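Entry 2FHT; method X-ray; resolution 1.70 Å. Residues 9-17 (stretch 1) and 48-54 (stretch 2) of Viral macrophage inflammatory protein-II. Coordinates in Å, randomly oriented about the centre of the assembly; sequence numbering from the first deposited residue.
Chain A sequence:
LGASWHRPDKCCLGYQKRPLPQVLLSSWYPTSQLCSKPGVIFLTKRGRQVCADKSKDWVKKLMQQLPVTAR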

# COMPACT_ATOMS: atom_id res chain seq x y z
N ASP A 9 10.99 5.95 8.05
CA ASP A 9 9.64 5.79 7.54
C ASP A 9 9.59 4.66 6.52
O ASP A 9 10.63 4.29 5.97
CB ASP A 9 9.16 7.09 6.89
CG ASP A 9 8.75 8.16 7.93
OD1 ASP A 9 7.74 7.96 8.64
OD2 ASP A 9 9.45 9.20 8.01
N LYS A 10 8.41 4.08 6.31
CA LYS A 10 8.23 3.01 5.32
C LYS A 10 7.87 3.62 3.97
O LYS A 10 6.85 4.29 3.86
CB LYS A 10 7.11 2.05 5.71
CG LYS A 10 7.47 1.01 6.73
CD LYS A 10 6.34 -0.02 6.89
CE LYS A 10 5.25 0.42 7.88
NZ LYS A 10 4.38 1.56 7.40
N CYS A 11 8.71 3.39 2.96
CA CYS A 11 8.46 3.91 1.62
C CYS A 11 8.49 2.79 0.60
O CYS A 11 9.13 1.77 0.83
CB CYS A 11 9.52 4.94 1.22
SG CYS A 11 9.46 6.49 2.16
N CYS A 12 7.80 2.99 -0.51
CA CYS A 12 7.75 2.02 -1.60
C CYS A 12 8.80 2.37 -2.65
O CYS A 12 8.69 3.35 -3.38
CB CYS A 12 6.33 1.95 -2.18
SG CYS A 12 5.18 1.17 -0.99
N LEU A 13 9.86 1.58 -2.67
CA LEU A 13 10.95 1.81 -3.60
C LEU A 13 10.76 1.01 -4.88
O LEU A 13 11.59 1.05 -5.76
CB LEU A 13 12.27 1.45 -2.93
CG LEU A 13 12.53 2.19 -1.62
CD1 LEU A 13 13.93 1.83 -1.08
CD2 LEU A 13 12.41 3.69 -1.88
N GLY A 14 9.61 0.33 -4.97
CA GLY A 14 9.26 -0.49 -6.11
C GLY A 14 7.81 -0.91 -5.96
O GLY A 14 7.24 -0.79 -4.87
N TYR A 15 7.20 -1.44 -7.01
CA TYR A 15 5.80 -1.83 -6.95
C TYR A 15 5.47 -3.26 -7.41
O TYR A 15 6.18 -3.85 -8.22
CB TYR A 15 4.99 -0.88 -7.83
CG TYR A 15 5.26 0.58 -7.62
CD1 TYR A 15 4.96 1.20 -6.42
CD2 TYR A 15 5.68 1.37 -8.68
CE1 TYR A 15 5.07 2.57 -6.27
CE2 TYR A 15 5.79 2.74 -8.54
CZ TYR A 15 5.47 3.34 -7.34
OH TYR A 15 5.55 4.71 -7.21
N GLN A 16 4.39 -3.81 -6.86
CA GLN A 16 3.89 -5.13 -7.25
C GLN A 16 3.34 -4.86 -8.64
O GLN A 16 2.44 -4.05 -8.78
CB GLN A 16 2.74 -5.54 -6.34
CG GLN A 16 2.20 -6.93 -6.59
CD GLN A 16 3.00 -8.00 -5.86
OE1 GLN A 16 4.22 -7.91 -5.74
NE2 GLN A 16 2.30 -9.02 -5.36
N LYS A 17 3.87 -5.52 -9.66
CA LYS A 17 3.41 -5.27 -11.04
C LYS A 17 2.02 -5.84 -11.37
O LYS A 17 1.15 -5.14 -11.88
CB LYS A 17 4.42 -5.82 -12.06
CG LYS A 17 5.83 -6.05 -11.53
CD LYS A 17 5.93 -7.39 -10.79
CE LYS A 17 7.39 -7.78 -10.57
NZ LYS A 17 8.17 -7.77 -11.84
N ARG A 48 1.04 -10.22 5.04
CA ARG A 48 1.99 -9.50 4.20
C ARG A 48 1.69 -8.01 3.93
O ARG A 48 0.56 -7.57 4.04
CB ARG A 48 2.16 -10.25 2.87
CG ARG A 48 3.14 -11.42 2.91
CD ARG A 48 2.87 -12.40 4.05
NE ARG A 48 3.29 -11.90 5.36
CZ ARG A 48 4.43 -12.22 5.97
NH1 ARG A 48 5.30 -13.05 5.40
NH2 ARG A 48 4.72 -11.69 7.15
N GLN A 49 2.76 -7.25 3.66
CA GLN A 49 2.70 -5.82 3.33
C GLN A 49 3.17 -5.70 1.88
O GLN A 49 4.34 -5.94 1.59
CB GLN A 49 3.65 -5.01 4.21
CG GLN A 49 3.10 -4.65 5.57
CD GLN A 49 4.08 -3.83 6.40
OE1 GLN A 49 4.63 -2.84 5.93
NE2 GLN A 49 4.33 -4.27 7.63
N VAL A 50 2.28 -5.30 0.97
CA VAL A 50 2.64 -5.18 -0.46
C VAL A 50 2.53 -3.74 -0.98
O VAL A 50 1.51 -3.08 -0.85
CB VAL A 50 1.77 -6.13 -1.35
CG1 VAL A 50 2.28 -6.14 -2.77
CG2 VAL A 50 1.77 -7.53 -0.79
N CYS A 51 3.63 -3.26 -1.56
CA CYS A 51 3.71 -1.92 -2.13
C CYS A 51 3.04 -1.84 -3.48
O CYS A 51 3.30 -2.68 -4.36
CB CYS A 51 5.18 -1.53 -2.30
SG CYS A 51 5.86 -0.76 -0.83
N ALA A 52 2.25 -0.80 -3.69
CA ALA A 52 1.56 -0.65 -4.96
C ALA A 52 1.58 0.79 -5.46
O ALA A 52 1.67 1.73 -4.68
CB ALA A 52 0.13 -1.17 -4.84
N ASP A 53 1.57 0.93 -6.78
CA ASP A 53 1.60 2.21 -7.49
C ASP A 53 0.19 2.75 -7.54
O ASP A 53 -0.65 2.24 -8.29
CB ASP A 53 2.09 1.98 -8.93
CG ASP A 53 2.22 3.26 -9.74
OD1 ASP A 53 1.65 4.30 -9.36
OD2 ASP A 53 2.92 3.23 -10.77
N LYS A 54 -0.05 3.82 -6.78
CA LYS A 54 -1.38 4.41 -6.71
C LYS A 54 -1.93 5.06 -8.00
O LYS A 54 -3.08 5.47 -8.03
CB LYS A 54 -1.45 5.37 -5.53
CG LYS A 54 -0.36 6.42 -5.49
CD LYS A 54 -0.14 6.90 -4.08
CE LYS A 54 -1.45 7.21 -3.36
NZ LYS A 54 -2.12 8.44 -3.87

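A covalent bond, one backbone hydrogen bond and one ring face join an irregular segment to a strand. The disulfide comes first: Cys12 SG lies 2.1 Å from Cys51 SG, with chi3 at -80°. Both CA-to-CB bonds point toward the opposing stretch, and both chi1 angles are m (-70° and -88°), so the sulfurs meet between the backbones. Cys12 is buried, and Cys51 has more of its surface covered by the other stretch than any other residue here.

Past the disulfide, Gly14 brings its carbonyl close, Gly14 O lying 3.4 Å from Cys51 CB. Gln16 N then donates to Cys51 O at 3.0 Å, nearly straight at 161°, a backbone bond that uses no side-chain atom. What Gln16 adds is its aliphatic start: Gln16 CB, directed toward the strand by the backbone, packs 3.6 Å from Val50 CG1, and chi1 t keeps Gln16 CG close as well, 3.9 Å from Val50 CG1, where the beta-branched valine, itself t, offers a methyl.

Tyr15 leaves its backbone sideways, and chi1 of -49° with chi2 of -64° sets the ring beside Ala52 and Asp53, with Tyr15 CD1 3.4 Å from Asp53 N. Asp53 CB sits 3.6 Å from the centroid of the Tyr15 ring, only 9° off the normal, a CH-pi contact made by the aspartate's methylene. At the other end, Lys10 reaches Gln49 through its alkyl chain, CD lying 3.4 Å from OE1 of Gln49, while its ammonium is satisfied elsewhere in the structure.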